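Local coordinates for YokD protein (Bacillus subtilis, PDB 2NYG), which probably transfers an acetyl group from acetyl-coenzyme A to an amino group, as aminoglycoside N-acetyltransferases do, and may contribute to antibiotic resistance, at residues Q16-D21 with S40-V45; V73-P78 with N104-T109; F153-Q158 with S180-H185. One frame throughout, in Å; residues are numbered along the deposited sequence.

Interaction 1. Residues Q16-D21 with S40-V45; sequences QSITED and SSIGWV. With COA (coenzyme A), chain G.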
loop_
_atom_site.group_PDB
_atom_site.type_symbol
_atom_site.label_atom_id
_atom_site.label_comp_id
_atom_site.label_asym_id
_atom_site.label_seq_id
_atom_site.Cartn_x
_atom_site.Cartn_y
_atom_site.Cartn_z
ATOM N N GLN A 16 18.862 -7.314 -8.235
ATOM C CA GLN A 16 20.283 -7.628 -8.231
ATOM C C GLN A 16 21.200 -6.421 -8.336
ATOM O O GLN A 16 22.229 -6.362 -7.663
ATOM C CB GLN A 16 20.598 -8.574 -9.386
ATOM C CG GLN A 16 22.046 -9.042 -9.451
ATOM C CD GLN A 16 22.375 -9.671 -10.794
ATOM O OE1 GLN A 16 21.526 -10.334 -11.394
ATOM N NE2 GLN A 16 23.614 -9.472 -11.263
ATOM N N SER A 17 20.850 -5.474 -9.198
ATOM C CA SER A 17 21.690 -4.303 -9.370
ATOM C C SER A 17 21.557 -3.401 -8.158
ATOM O O SER A 17 22.489 -2.679 -7.821
ATOM C CB SER A 17 21.322 -3.539 -10.645
ATOM O OG SER A 17 20.213 -2.697 -10.429
ATOM N N ILE A 18 20.392 -3.437 -7.517
ATOM C CA ILE A 18 20.170 -2.636 -6.326
ATOM C C ILE A 18 20.877 -3.348 -5.182
ATOM O O ILE A 18 21.420 -2.709 -4.291
ATOM C CB ILE A 18 18.649 -2.467 -6.002
ATOM C CG1 ILE A 18 18.016 -1.487 -6.982
ATOM C CG2 ILE A 18 18.448 -1.949 -4.599
ATOM C CD1 ILE A 18 16.532 -1.230 -6.725
ATOM N N THR A 19 20.874 -4.675 -5.213
ATOM C CA THR A 19 21.542 -5.447 -4.181
ATOM C C THR A 19 23.019 -5.107 -4.248
ATOM O O THR A 19 23.671 -4.895 -3.226
ATOM C CB THR A 19 21.384 -6.960 -4.391
ATOM O OG1 THR A 19 20.043 -7.344 -4.103
ATOM C CG2 THR A 19 22.265 -7.715 -3.457
ATOM N N GLU A 20 23.546 -5.042 -5.460
ATOM C CA GLU A 20 24.948 -4.742 -5.639
ATOM C C GLU A 20 25.258 -3.362 -5.084
ATOM O O GLU A 20 26.145 -3.220 -4.261
ATOM C CB GLU A 20 25.329 -4.844 -7.133
ATOM N N ASP A 21 24.515 -2.350 -5.521
ATOM C CA ASP A 21 24.736 -0.983 -5.061
ATOM C C ASP A 21 24.654 -0.871 -3.563
ATOM O O ASP A 21 25.434 -0.165 -2.951
ATOM C CB ASP A 21 23.718 -0.020 -5.659
ATOM C CG ASP A 21 23.717 -0.037 -7.165
ATOM O OD1 ASP A 21 24.800 -0.108 -7.775
ATOM O OD2 ASP A 21 22.622 0.035 -7.749
ATOM N N SER A 40 10.989 6.605 -6.471
ATOM C CA SER A 40 11.279 7.257 -7.748
ATOM C C SER A 40 12.715 7.751 -7.954
ATOM O O SER A 40 13.230 7.726 -9.066
ATOM C CB SER A 40 10.301 8.415 -7.983
ATOM O OG SER A 40 10.345 9.364 -6.934
ATOM N N SER A 41 13.360 8.183 -6.885
ATOM C CA SER A 41 14.713 8.689 -6.965
ATOM C C SER A 41 15.704 7.645 -7.437
ATOM O O SER A 41 16.874 7.945 -7.694
ATOM C CB SER A 41 15.152 9.171 -5.600
ATOM O OG SER A 41 15.080 8.099 -4.686
ATOM N N ILE A 42 15.240 6.410 -7.545
ATOM C CA ILE A 42 16.120 5.329 -7.949
ATOM C C ILE A 42 16.201 5.138 -9.455
ATOM O O ILE A 42 17.210 4.644 -9.972
ATOM C CB ILE A 42 15.680 3.996 -7.312
ATOM C CG1 ILE A 42 15.718 4.109 -5.790
ATOM C CG2 ILE A 42 16.597 2.875 -7.769
ATOM C CD1 ILE A 42 15.147 2.905 -5.091
ATOM N N GLY A 43 15.148 5.558 -10.149
ATOM C CA GLY A 43 15.087 5.365 -11.582
ATOM C C GLY A 43 14.158 4.173 -11.710
ATOM O O GLY A 43 13.899 3.498 -10.715
ATOM N N TRP A 44 13.652 3.901 -12.905
ATOM C CA TRP A 44 12.737 2.783 -13.067
ATOM C C TRP A 44 13.311 1.482 -12.541
ATOM O O TRP A 44 14.409 1.089 -12.930
ATOM C CB TRP A 44 12.373 2.571 -14.540
ATOM C CG TRP A 44 11.275 1.554 -14.689
ATOM C CD1 TRP A 44 9.993 1.694 -14.275
ATOM C CD2 TRP A 44 11.387 0.214 -15.193
ATOM N NE1 TRP A 44 9.293 0.536 -14.478
ATOM C CE2 TRP A 44 10.124 -0.392 -15.039
ATOM C CE3 TRP A 44 12.432 -0.533 -15.750
ATOM C CZ2 TRP A 44 9.871 -1.715 -15.420
ATOM C CZ3 TRP A 44 12.181 -1.853 -16.130
ATOM C CH2 TRP A 44 10.909 -2.427 -15.961
ATOM N N VAL A 45 12.585 0.811 -11.651
ATOM C CA VAL A 45 13.072 -0.478 -11.169
ATOM C C VAL A 45 12.084 -1.590 -11.570
ATOM O O VAL A 45 10.886 -1.482 -11.352
ATOM C CB VAL A 45 13.332 -0.490 -9.619
ATOM C CG1 VAL A 45 13.439 0.909 -9.081
ATOM C CG2 VAL A 45 12.273 -1.252 -8.910
HETATM N N1A COA G . 10.895 2.726 -10.344
HETATM C C2A COA G . 11.047 4.057 -9.932
HETATM N N3A COA G . 9.924 4.782 -9.588
HETATM C C4A COA G . 8.671 4.211 -9.650
HETATM C C5A COA G . 8.473 2.876 -10.051
HETATM C C6A COA G . 9.606 2.128 -10.410
HETATM N N6A COA G . 9.487 0.866 -10.801
HETATM N N7A COA G . 7.135 2.605 -10.006
HETATM C C8A COA G . 6.499 3.738 -9.583
HETATM N N9A COA G . 7.469 4.738 -9.363
HETATM C C1B COA G . 7.307 6.142 -8.917
HETATM C C2B COA G . 5.892 6.777 -9.037
HETATM O O2B COA G . 5.484 7.077 -10.389
HETATM C C3B COA G . 6.026 8.019 -8.175
HETATM O O3B COA G . 6.574 9.019 -9.088
HETATM P P3B COA G . 5.982 10.528 -9.300
HETATM O O7A COA G . 4.779 10.770 -8.355
HETATM O O8A COA G . 5.447 10.671 -10.705
HETATM O O9A COA G . 7.099 11.513 -9.067
HETATM C C4B COA G . 7.017 7.606 -7.054
HETATM O O4B COA G . 7.729 6.462 -7.578
HETATM C C5B COA G . 6.338 7.199 -5.702
HETATM O O5B COA G . 7.422 6.849 -4.791
HETATM P P1A COA G . 7.438 7.431 -3.315
HETATM O O1A COA G . 8.650 6.972 -2.572
HETATM O O2A COA G . 6.154 7.032 -2.575
HETATM O O3A COA G . 7.404 8.958 -3.575
HETATM P P2A COA G . 8.636 9.878 -4.035
HETATM O O4A COA G . 8.273 10.516 -5.328
HETATM O O5A COA G . 9.948 9.115 -4.187
HETATM O O6A COA G . 8.670 10.878 -2.749
HETATM C CBP COA G . 9.216 10.790 -0.275
HETATM C CCP COA G . 9.699 10.787 -1.756
HETATM C CDP COA G . 7.836 11.481 -0.149
HETATM C CEP COA G . 9.176 9.313 0.177
HETATM C CAP COA G . 10.178 11.710 0.551
HETATM O OAP COA G . 11.132 12.276 -0.377
HETATM C C9P COA G . 10.961 11.007 1.687
HETATM O O9P COA G . 12.317 11.050 1.572
HETATM N N8P COA G . 10.423 10.348 2.747
HETATM C C7P COA G . 11.254 9.549 3.676
HETATM C C6P COA G . 10.727 8.169 4.092
#
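I18 reaches from helix 15-25 into the back of the loop that holds coenzyme A, and its CD1 methyl does all the touching. CD1 lies 4.2 Å from CG2 of I42 and 4.4 Å from CB of V45, so one methyl end meets two loop residues. In I18, chi2 near 180° (-179°) extends the chain and sets CD1 at its far end, against the loop. The contact is apolar, with no hydrogen bond passing from helix to loop. It is small all the same, burying 86 Å², and the distances are those of light touching.

The other side of the loop is held far more closely, by coenzyme A. V45 pairs with the adenine through its backbone: its N donates to N1A of coenzyme A at 2.9 Å, and its O receives N6A of the same adenine at 2.8 Å. Both bonds are bent, with angles of 144° and 141° at the hydrogens. CG1 of V45 lies beside the adenine ring, close to N1A and C2A. At the far end of the loop, OG of S40 is 2.8 Å from the pyrophosphate oxygen O5A and also close to O4A; its one proton may serve either. The looser side is the outer part of the helix, where Q16 is exposed and T19 and E20 partly so.

L39 N, S38 OG, Q114 N and G111 O also hydrogen-bond coenzyme A, and W44 packs on I94 of the second subunit. The loop joins strand 32-37 to helix 48-60; I18 also rests on V52 and A55 of that helix and on V242 of strand 238-242, while I42 touches A245 of strand 245-251.

Interaction 2. Residues V73-P78 with N104-T109; sequences VELSDP and NYTPTT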
loop_
_atom_site.group_PDB
_atom_site.type_symbol
_atom_site.label_atom_id
_atom_site.label_comp_id
_atom_site.label_asym_id
_atom_site.label_seq_id
_atom_site.Cartn_x
_atom_site.Cartn_y
_atom_site.Cartn_z
ATOM N N VAL A 73 0.061 9.982 10.759
ATOM C CA VAL A 73 -0.185 11.294 11.334
ATOM C C VAL A 73 -1.605 11.834 11.159
ATOM O O VAL A 73 -2.036 12.677 11.936
ATOM C CB VAL A 73 0.826 12.296 10.748
ATOM C CG1 VAL A 73 0.643 13.663 11.362
ATOM C CG2 VAL A 73 2.230 11.805 11.010
ATOM N N GLU A 74 -2.327 11.344 10.152
ATOM C CA GLU A 74 -3.697 11.788 9.872
ATOM C C GLU A 74 -4.715 11.441 10.958
ATOM O O GLU A 74 -5.809 12.004 10.998
ATOM C CB GLU A 74 -4.183 11.206 8.544
ATOM C CG GLU A 74 -3.437 11.725 7.335
ATOM C CD GLU A 74 -2.329 10.808 6.900
ATOM O OE1 GLU A 74 -1.902 9.954 7.703
ATOM O OE2 GLU A 74 -1.882 10.951 5.747
ATOM N N LEU A 75 -4.358 10.504 11.830
ATOM C CA LEU A 75 -5.241 10.089 12.914
ATOM C C LEU A 75 -5.053 10.993 14.133
ATOM O O LEU A 75 -4.893 10.531 15.263
ATOM C CB LEU A 75 -4.965 8.629 13.290
ATOM C CG LEU A 75 -5.792 7.550 12.579
ATOM C CD1 LEU A 75 -5.454 7.497 11.108
ATOM C CD2 LEU A 75 -5.524 6.212 13.228
ATOM N N SER A 76 -5.097 12.294 13.883
ATOM C CA SER A 76 -4.909 13.295 14.923
ATOM C C SER A 76 -6.104 14.230 15.049
ATOM O O SER A 76 -7.049 14.160 14.263
ATOM C CB SER A 76 -3.648 14.103 14.612
ATOM O OG SER A 76 -3.626 14.490 13.246
ATOM N N ASP A 77 -6.052 15.102 16.049
ATOM C CA ASP A 77 -7.113 16.070 16.275
ATOM C C ASP A 77 -7.167 17.017 15.077
ATOM O O ASP A 77 -6.192 17.701 14.774
ATOM C CB ASP A 77 -6.836 16.851 17.548
ATOM C CG ASP A 77 -8.041 17.611 18.022
ATOM O OD1 ASP A 77 -8.534 18.464 17.248
ATOM O OD2 ASP A 77 -8.492 17.349 19.163
ATOM N N PRO A 78 -8.320 17.082 14.394
ATOM C CA PRO A 78 -8.521 17.930 13.212
ATOM C C PRO A 78 -8.097 19.395 13.345
ATOM O O PRO A 78 -7.778 20.038 12.345
ATOM C CB PRO A 78 -10.011 17.768 12.927
ATOM C CG PRO A 78 -10.579 17.600 14.292
ATOM C CD PRO A 78 -9.616 16.623 14.923
ATOM N N ASN A 104 -2.839 -3.424 11.735
ATOM C CA ASN A 104 -2.998 -4.259 10.559
ATOM C C ASN A 104 -3.528 -3.603 9.296
ATOM O O ASN A 104 -3.442 -4.188 8.212
ATOM C CB ASN A 104 -3.822 -5.487 10.940
ATOM C CG ASN A 104 -3.171 -6.279 12.061
ATOM O OD1 ASN A 104 -3.676 -6.333 13.179
ATOM N ND2 ASN A 104 -2.023 -6.881 11.768
ATOM N N TYR A 105 -4.052 -2.387 9.410
ATOM C CA TYR A 105 -4.562 -1.734 8.220
ATOM C C TYR A 105 -4.480 -0.230 8.074
ATOM O O TYR A 105 -4.638 0.268 6.971
ATOM C CB TYR A 105 -6.003 -2.186 7.952
ATOM C CG TYR A 105 -6.979 -2.024 9.101
ATOM C CD1 TYR A 105 -7.523 -0.779 9.424
ATOM C CD2 TYR A 105 -7.405 -3.134 9.827
ATOM C CE1 TYR A 105 -8.480 -0.654 10.445
ATOM C CE2 TYR A 105 -8.349 -3.019 10.843
ATOM C CZ TYR A 105 -8.888 -1.783 11.150
ATOM O OH TYR A 105 -9.835 -1.699 12.152
ATOM N N THR A 106 -4.221 0.513 9.142
ATOM C CA THR A 106 -4.160 1.969 8.998
ATOM C C THR A 106 -3.061 2.436 8.037
ATOM O O THR A 106 -1.875 2.426 8.366
ATOM C CB THR A 106 -3.966 2.657 10.356
ATOM O OG1 THR A 106 -5.027 2.267 11.243
ATOM C CG2 THR A 106 -3.979 4.168 10.183
ATOM N N PRO A 107 -3.453 2.879 6.837
ATOM C CA PRO A 107 -2.489 3.345 5.833
ATOM C C PRO A 107 -1.484 4.399 6.323
ATOM O O PRO A 107 -1.838 5.336 7.038
ATOM C CB PRO A 107 -3.390 3.859 4.712
ATOM C CG PRO A 107 -4.620 4.299 5.438
ATOM C CD PRO A 107 -4.833 3.211 6.443
ATOM N N THR A 108 -0.224 4.235 5.935
ATOM C CA THR A 108 0.821 5.182 6.321
ATOM C C THR A 108 0.592 6.503 5.612
ATOM O O THR A 108 -0.033 6.556 4.554
ATOM C CB THR A 108 2.235 4.719 5.910
ATOM O OG1 THR A 108 2.294 4.583 4.490
ATOM C CG2 THR A 108 2.588 3.405 6.546
ATOM N N THR A 109 1.124 7.568 6.202
ATOM C CA THR A 109 1.022 8.909 5.644
ATOM C C THR A 109 1.788 8.928 4.327
ATOM O O THR A 109 2.898 8.419 4.238
ATOM C CB THR A 109 1.612 9.939 6.628
ATOM O OG1 THR A 109 0.945 9.809 7.889
ATOM C CG2 THR A 109 1.431 11.359 6.112
#
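E74 and T109 meet with their side chains slanting across one another, the carboxylate lying along the threonine's hydroxyl and methyl branches. OE1 of E74 is 2.9 Å from OG1 of T109, while OE2 of E74 comes to 3.4 Å from the CG2 methyl of T109. The glutamate chain is bent at chi2 (96°), and this bend turns the carboxylate toward the threonine. T109 OG1 has a second possible acceptor in O of Q71, so which oxygen takes its proton is not settled. The same OG1 receives a weak bond from the backbone N of V73 at 3.0 Å, bent to 130°, with the isopropyl group of V73 lying close beside it. Three polar neighbours thus gather round one hydroxyl.

L75 and T106 form the apolar half of the contact and point at each other tip to tip. CD1 of L75 stands 3.8 Å from CG2 of T106, and CD2 of L75 is 4.0 Å from the same methyl. At chi1 -57° OG1 of T106 lies beside the backbone N, where it bonds to N of N102, and this leaves CG2 facing the leucine. Y101 touches both L75 and T106.

L75 is the centre of an inverse gamma turn, and S76 OG bonds back to O of V73 at 2.7 Å, so the glutamate and leucine project from a tightly folded piece of chain. The whole is a loop-to-loop contact of irregular backbone: it joins the segment after strand 65-69 to the one leading into helix 114-119, near the coenzyme A site, with T109 about 9 Å from coenzyme A by its side chain.

Interaction 3. Residues F153-Q158 with S180-H185; sequences FGLGEQ and SSTCFH. With COA (coenzyme A), chain G.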
loop_
_atom_site.group_PDB
_atom_site.type_symbol
_atom_site.label_atom_id
_atom_site.label_comp_id
_atom_site.label_asym_id
_atom_site.label_seq_id
_atom_site.Cartn_x
_atom_site.Cartn_y
_atom_site.Cartn_z
ATOM N N PHE A 153 4.650 10.293 24.289
ATOM C CA PHE A 153 5.970 10.556 23.745
ATOM C C PHE A 153 6.200 9.575 22.614
ATOM O O PHE A 153 6.102 9.938 21.450
ATOM C CB PHE A 153 7.010 10.432 24.859
ATOM C CG PHE A 153 6.806 11.432 25.969
ATOM C CD1 PHE A 153 6.790 11.033 27.303
ATOM C CD2 PHE A 153 6.579 12.779 25.666
ATOM C CE1 PHE A 153 6.542 11.967 28.323
ATOM C CE2 PHE A 153 6.332 13.713 26.667
ATOM C CZ PHE A 153 6.311 13.309 27.995
ATOM N N GLY A 154 6.474 8.325 22.951
ATOM C CA GLY A 154 6.667 7.307 21.929
ATOM C C GLY A 154 7.312 7.730 20.615
ATOM O O GLY A 154 6.735 7.610 19.543
ATOM N N LEU A 155 8.531 8.230 20.726
ATOM C CA LEU A 155 9.346 8.665 19.608
ATOM C C LEU A 155 10.587 9.082 20.385
ATOM O O LEU A 155 11.613 9.490 19.842
ATOM C CB LEU A 155 8.688 9.832 18.867
ATOM C CG LEU A 155 9.277 10.148 17.482
ATOM C CD1 LEU A 155 9.725 8.856 16.787
ATOM C CD2 LEU A 155 8.251 10.877 16.629
ATOM N N GLY A 156 10.450 8.938 21.698
ATOM C CA GLY A 156 11.516 9.232 22.622
ATOM C C GLY A 156 11.928 7.920 23.261
ATOM O O GLY A 156 11.901 6.876 22.606
ATOM N N GLU A 157 12.320 7.972 24.531
ATOM C CA GLU A 157 12.726 6.776 25.262
ATOM C C GLU A 157 11.507 5.867 25.245
ATOM O O GLU A 157 10.368 6.348 25.254
ATOM C CB GLU A 157 13.068 7.124 26.712
ATOM C CG GLU A 157 13.859 8.410 26.898
ATOM C CD GLU A 157 15.254 8.338 26.311
ATOM O OE1 GLU A 157 15.687 7.232 25.936
ATOM O OE2 GLU A 157 15.930 9.385 26.237
ATOM N N GLN A 158 11.743 4.564 25.208
ATOM C CA GLN A 158 10.668 3.578 25.196
ATOM C C GLN A 158 10.110 3.258 23.822
ATOM O O GLN A 158 9.554 2.184 23.618
ATOM C CB GLN A 158 9.527 4.012 26.107
ATOM C CG GLN A 158 9.899 4.086 27.571
ATOM C CD GLN A 158 8.666 4.134 28.447
ATOM O OE1 GLN A 158 7.824 5.025 28.299
ATOM N NE2 GLN A 158 8.541 3.165 29.355
ATOM N N SER A 180 14.374 13.919 6.724
ATOM C CA SER A 180 13.564 12.714 6.917
ATOM C C SER A 180 14.119 11.776 7.961
ATOM O O SER A 180 13.519 10.752 8.216
ATOM C CB SER A 180 13.464 11.900 5.625
ATOM O OG SER A 180 12.955 12.654 4.539
ATOM N N SER A 181 15.272 12.100 8.542
ATOM C CA SER A 181 15.897 11.229 9.544
ATOM C C SER A 181 15.177 11.164 10.865
ATOM O O SER A 181 15.601 11.775 11.834
ATOM C CB SER A 181 17.336 11.643 9.828
ATOM O OG SER A 181 18.222 10.994 8.951
ATOM N N THR A 182 14.109 10.386 10.913
ATOM C CA THR A 182 13.332 10.244 12.122
ATOM C C THR A 182 14.148 10.058 13.405
ATOM O O THR A 182 13.707 10.471 14.469
ATOM C CB THR A 182 12.348 9.074 11.979
ATOM O OG1 THR A 182 11.462 9.344 10.894
ATOM C CG2 THR A 182 11.526 8.912 13.232
ATOM N N CYS A 183 15.328 9.449 13.318
ATOM C CA CYS A 183 16.116 9.215 14.521
ATOM C C CYS A 183 16.400 10.483 15.330
ATOM O O CYS A 183 16.468 10.434 16.562
ATOM C CB CYS A 183 17.433 8.513 14.180
ATOM S SG CYS A 183 18.545 9.490 13.175
ATOM N N PHE A 184 16.565 11.616 14.651
ATOM C CA PHE A 184 16.833 12.873 15.343
ATOM C C PHE A 184 15.781 13.246 16.388
ATOM O O PHE A 184 16.121 13.807 17.433
ATOM C CB PHE A 184 16.983 14.002 14.329
ATOM C CG PHE A 184 18.261 13.940 13.556
ATOM C CD1 PHE A 184 18.350 14.494 12.287
ATOM C CD2 PHE A 184 19.382 13.313 14.095
ATOM C CE1 PHE A 184 19.537 14.420 11.567
ATOM C CE2 PHE A 184 20.568 13.235 13.384
ATOM C CZ PHE A 184 20.646 13.788 12.120
ATOM N N HIS A 185 14.515 12.941 16.107
ATOM C CA HIS A 185 13.454 13.247 17.047
ATOM C C HIS A 185 13.847 12.757 18.432
ATOM O O HIS A 185 13.550 13.413 19.421
ATOM C CB HIS A 185 12.133 12.568 16.658
ATOM C CG HIS A 185 11.398 13.227 15.530
ATOM N ND1 HIS A 185 10.926 14.519 15.598
ATOM C CD2 HIS A 185 11.000 12.744 14.327
ATOM C CE1 HIS A 185 10.267 14.804 14.488
ATOM N NE2 HIS A 185 10.298 13.744 13.700
HETATM N N1A COA G . 10.895 2.726 -10.344
HETATM C C2A COA G . 11.047 4.057 -9.932
HETATM N N3A COA G . 9.924 4.782 -9.588
HETATM C C4A COA G . 8.671 4.211 -9.650
HETATM C C5A COA G . 8.473 2.876 -10.051
HETATM C C6A COA G . 9.606 2.128 -10.410
HETATM N N6A COA G . 9.487 0.866 -10.801
HETATM N N7A COA G . 7.135 2.605 -10.006
HETATM C C8A COA G . 6.499 3.738 -9.583
HETATM N N9A COA G . 7.469 4.738 -9.363
HETATM C C1B COA G . 7.307 6.142 -8.917
HETATM C C2B COA G . 5.892 6.777 -9.037
HETATM O O2B COA G . 5.484 7.077 -10.389
HETATM C C3B COA G . 6.026 8.019 -8.175
HETATM O O3B COA G . 6.574 9.019 -9.088
HETATM P P3B COA G . 5.982 10.528 -9.300
HETATM O O7A COA G . 4.779 10.770 -8.355
HETATM O O8A COA G . 5.447 10.671 -10.705
HETATM O O9A COA G . 7.099 11.513 -9.067
HETATM C C4B COA G . 7.017 7.606 -7.054
HETATM O O4B COA G . 7.729 6.462 -7.578
HETATM C C5B COA G . 6.338 7.199 -5.702
HETATM O O5B COA G . 7.422 6.849 -4.791
HETATM P P1A COA G . 7.438 7.431 -3.315
HETATM O O1A COA G . 8.650 6.972 -2.572
HETATM O O2A COA G . 6.154 7.032 -2.575
HETATM O O3A COA G . 7.404 8.958 -3.575
HETATM P P2A COA G . 8.636 9.878 -4.035
HETATM O O4A COA G . 8.273 10.516 -5.328
HETATM O O5A COA G . 9.948 9.115 -4.187
HETATM O O6A COA G . 8.670 10.878 -2.749
HETATM C CBP COA G . 9.216 10.790 -0.275
HETATM C CCP COA G . 9.699 10.787 -1.756
HETATM C CDP COA G . 7.836 11.481 -0.149
HETATM C CEP COA G . 9.176 9.313 0.177
HETATM C CAP COA G . 10.178 11.710 0.551
HETATM O OAP COA G . 11.132 12.276 -0.377
HETATM C C9P COA G . 10.961 11.007 1.687
HETATM O O9P COA G . 12.317 11.050 1.572
HETATM N N8P COA G . 10.423 10.348 2.747
HETATM C C7P COA G . 11.254 9.549 3.676
HETATM C C6P COA G . 10.727 8.169 4.092
#
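L155 meets T182 and H185 in a buried contact between a loop and the start of helix 183-187, within the antibiotic N-acetyltransferase fold. Its apolar contacts are shared among its branches. CG of L155 lies 3.8 Å from CB of H185, and CD2 of L155 lies over one face of the imidazole. CD1 of L155 reaches CG2 of T182 at 4.0 Å, the L155 and T182 side chains crossing at about a right angle. CG of the leucine is anti to its backbone N (chi1 -166°), which sets CG against CB of H185. F135 of strand 135-139 touches both L155 and T182.

Of the aromatic contacts, F224 meets the imidazole edge-to-face and F219 with planes inclined at about 50°. Among the polar contacts, ND1 of H185 bonds to OE1 of E188, which would fix the rotation of the ring. S181 centres an inverse gamma turn just ahead of the helix, and the backbone N of H185 bonds to O of T182. On the coenzyme A side, S180 gives a weak, long hydrogen bond from OG to the pantetheine oxygen O9P of coenzyme A, 3.4 Å away.

The three contacts follow one another along the chain, each closing before the next opens, so none nests or crosses. Interaction 1 closes a loop of 18 residues that contains strand 32-37, tying helix 15-25 to the coenzyme A loop. Interaction 2 then closes a longer excursion, 25 residues carrying helix 93-96, beyond strand 65-69. Interaction 3 closes 21 residues holding helix 160-166 and strand 170-174, and joins the loop before them to helix 183-187. Coenzyme A links interactions 1 and 3, whose centres are 28 Å apart: both touch it, though the hydrogen bond from 180-185 is weak. Interactions 2 and 3 come within about 8 Å at their nearest atoms without touching.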